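Local coordinates for protein NAD(P)H-hydrate epimerase (Saccharomyces cerevisiae, PDB 1JZT) that catalyses the epimerisation of the R- and S-forms of NAD(P)HX, a hydrated, damaged form of NAD(P)H, so that both epimers can be repaired, at residues L34-S38 with D241-K245. Residues are numbered along the deposited sequence; the frame is centred on the assembly and turned at random.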
ATOM      1  N   LEU A  34       0.051 -11.812  -2.061  1.00  8.10           N
ATOM      2  CA  LEU A  34      -0.960 -11.779  -1.005  1.00  9.08           C
ATOM      3  C   LEU A  34      -1.106 -10.364  -0.444  1.00  8.39           C
ATOM      4  O   LEU A  34      -2.219  -9.910  -0.195  1.00  7.99           O
ATOM      5  CB  LEU A  34      -0.594 -12.765   0.109  1.00  9.29           C
ATOM      6  CG  LEU A  34      -0.669 -14.267  -0.219  1.00  9.37           C
ATOM      7  CD1 LEU A  34      -0.186 -15.070   0.984  1.00 11.81           C
ATOM      8  CD2 LEU A  34      -2.096 -14.658  -0.574  1.00 12.27           C
ATOM      9  N   ALA A  35       0.014  -9.662  -0.260  1.00  9.28           N
ATOM     10  CA  ALA A  35      -0.030  -8.297   0.266  1.00  9.91           C
ATOM     11  C   ALA A  35      -0.747  -7.359  -0.703  1.00 10.60           C
ATOM     12  O   ALA A  35      -1.622  -6.584  -0.301  1.00  9.50           O
ATOM     13  CB  ALA A  35       1.383  -7.787   0.537  1.00 10.34           C
ATOM     14  N   GLY A  36      -0.365  -7.421  -1.975  1.00 10.19           N
ATOM     15  CA  GLY A  36      -0.991  -6.577  -2.980  1.00  9.17           C
ATOM     16  C   GLY A  36      -2.474  -6.880  -3.100  1.00 10.41           C
ATOM     17  O   GLY A  36      -3.286  -5.985  -3.370  1.00 10.00           O
ATOM     18  N   PHE A  37      -2.834  -8.147  -2.906  1.00  8.46           N
ATOM     19  CA  PHE A  37      -4.234  -8.552  -2.980  1.00  9.34           C
ATOM     20  C   PHE A  37      -5.000  -7.856  -1.860  1.00  7.46           C
ATOM     21  O   PHE A  37      -6.080  -7.292  -2.085  1.00  7.17           O
ATOM     22  CB  PHE A  37      -4.382 -10.069  -2.827  1.00  8.59           C
ATOM     23  CG  PHE A  37      -5.812 -10.540  -2.887  1.00 10.42           C
ATOM     24  CD1 PHE A  37      -6.417 -10.800  -4.110  1.00 11.50           C
ATOM     25  CD2 PHE A  37      -6.575 -10.643  -1.728  1.00 12.38           C
ATOM     26  CE1 PHE A  37      -7.765 -11.149  -4.188  1.00 14.56           C
ATOM     27  CE2 PHE A  37      -7.931 -10.990  -1.790  1.00 14.06           C
ATOM     28  CZ  PHE A  37      -8.521 -11.242  -3.026  1.00 13.02           C
ATOM     29  N   SER A  38      -4.427  -7.885  -0.660  1.00  7.19           N
ATOM     30  CA  SER A  38      -5.040  -7.255   0.509  1.00  7.23           C
ATOM     31  C   SER A  38      -5.372  -5.794   0.243  1.00  8.12           C
ATOM     32  O   SER A  38      -6.487  -5.343   0.486  1.00  6.96           O
ATOM     33  CB  SER A  38      -4.097  -7.337   1.715  1.00  8.96           C
ATOM     34  OG  SER A  38      -3.976  -8.663   2.179  1.00  8.66           O
ATOM     35  N   ASP A 241     -11.577 -13.367   3.945  1.00  5.73           N
ATOM     36  CA  ASP A 241     -10.999 -12.034   3.739  1.00  7.91           C
ATOM     37  C   ASP A 241      -9.488 -11.989   3.925  1.00  6.88           C
ATOM     38  O   ASP A 241      -8.931 -12.725   4.744  1.00  6.74           O
ATOM     39  CB  ASP A 241     -11.585 -11.010   4.713  1.00  7.29           C
ATOM     40  CG  ASP A 241     -13.044 -10.696   4.450  1.00 12.48           C
ATOM     41  OD1 ASP A 241     -13.573 -11.086   3.391  1.00 12.53           O
ATOM     42  OD2 ASP A 241     -13.658 -10.040   5.321  1.00 13.14           O
ATOM     43  N   GLN A 242      -8.826 -11.111   3.175  1.00  5.21           N
ATOM     44  CA  GLN A 242      -7.379 -10.961   3.301  1.00  7.56           C
ATOM     45  C   GLN A 242      -7.079  -9.629   3.994  1.00  7.52           C
ATOM     46  O   GLN A 242      -5.933  -9.163   4.038  1.00  8.41           O
ATOM     47  CB  GLN A 242      -6.706 -11.018   1.930  1.00  7.08           C
ATOM     48  CG  GLN A 242      -6.872 -12.374   1.232  1.00  5.59           C
ATOM     49  CD  GLN A 242      -6.255 -13.518   2.021  1.00  3.57           C
ATOM     50  OE1 GLN A 242      -5.040 -13.583   2.185  1.00  6.52           O
ATOM     51  NE2 GLN A 242      -7.094 -14.419   2.521  1.00  4.93           N
ATOM     52  N   ILE A 243      -8.139  -9.032   4.530  1.00  7.56           N
ATOM     53  CA  ILE A 243      -8.067  -7.773   5.254  1.00  6.71           C
ATOM     54  C   ILE A 243      -9.030  -7.872   6.435  1.00  7.84           C
ATOM     55  O   ILE A 243      -9.939  -8.708   6.437  1.00  6.93           O
ATOM     56  CB  ILE A 243      -8.507  -6.569   4.379  1.00  8.87           C
ATOM     57  CG1 ILE A 243      -9.957  -6.769   3.913  1.00  7.74           C
ATOM     58  CG2 ILE A 243      -7.568  -6.404   3.193  1.00  9.72           C
ATOM     59  CD1 ILE A 243     -10.559  -5.544   3.230  1.00 11.40           C
ATOM     60  N   LEU A 244      -8.804  -7.026   7.435  1.00  8.80           N
ATOM     61  CA  LEU A 244      -9.634  -6.949   8.640  1.00  7.82           C
ATOM     62  C   LEU A 244      -9.674  -5.478   9.045  1.00 10.42           C
ATOM     63  O   LEU A 244      -8.631  -4.829   9.142  1.00  7.40           O
ATOM     64  CB  LEU A 244      -9.022  -7.757   9.792  1.00  7.73           C
ATOM     65  CG  LEU A 244      -9.725  -7.596  11.150  1.00  8.17           C
ATOM     66  CD1 LEU A 244     -11.164  -8.099  11.049  1.00  8.59           C
ATOM     67  CD2 LEU A 244      -8.973  -8.369  12.230  1.00 12.62           C
ATOM     68  N   LYS A 245     -10.869  -4.946   9.260  1.00  9.80           N
ATOM     69  CA  LYS A 245     -11.001  -3.554   9.660  1.00 14.57           C
ATOM     70  C   LYS A 245     -10.471  -3.441  11.094  1.00 15.96           C
ATOM     71  O   LYS A 245     -11.012  -4.064  12.013  1.00 15.95           O
ATOM     72  CB  LYS A 245     -12.470  -3.127   9.570  1.00 16.18           C
ATOM     73  CG  LYS A 245     -12.724  -1.647   9.763  1.00 19.82           C
ATOM     74  CD  LYS A 245     -14.215  -1.372   9.663  1.00 24.37           C
ATOM     75  CE  LYS A 245     -14.527   0.079   9.938  1.00 28.51           C
ATOM     76  NZ  LYS A 245     -13.811   0.945   8.967  1.00 32.81           N
TER
HETATM   77  O   HOH W   1      -3.125 -11.531   2.635  1.00  9.44           O
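Ser38 and Phe37 of helix 28-46 meet Gln242 where the chain approaches strand 243-245, the antiparallel edge strand of the mixed sheet in this Rossmann-like fold. The evidence for a directed link is the Ser38 OG to Gln242 O hydrogen bond, 2.7 Å long with the hydroxyl as donor. The hydroxyl oxygen approaches at a C=O...donor angle of 135°, tilted out of the carbonyl plane. Ser38 OG also accepts from Gly219 N, which follows strand 214-218, and from a water, so this buried hydroxyl ties the helix to the loop after strand 214-218 and to the approach to strand 243-245.

The side chains of Phe37 and Gln242 cross at about a right angle. With CG anti to the backbone N (chi1 180°), the Phe37 ring reaches out to the glutamine's aliphatic part: Gln242 CB sits at the ring edge, in plane, 3.7 Å from Phe37 CD2, while Gln242 CG approaches obliquely, 3.4 Å from Phe37 CD2. The ring also packs edge-to-face with His80. A bend at chi2 folds the Gln242 amide back, its plane 62° from the ring, and NE2 hydrogen-bonds to Thr240 O.

Ile243 puts CG2 3.1 Å from Ser38 O, a tight contact, slightly inside the usual carbon-oxygen separation. With Leu34 CD2 4.2 Å from it, loosely alongside, the Gln242 amide oxygen OE1 accepts from the bridging water at 2.8 Å, and the same water donates to Ser38 OG at 3.0 Å.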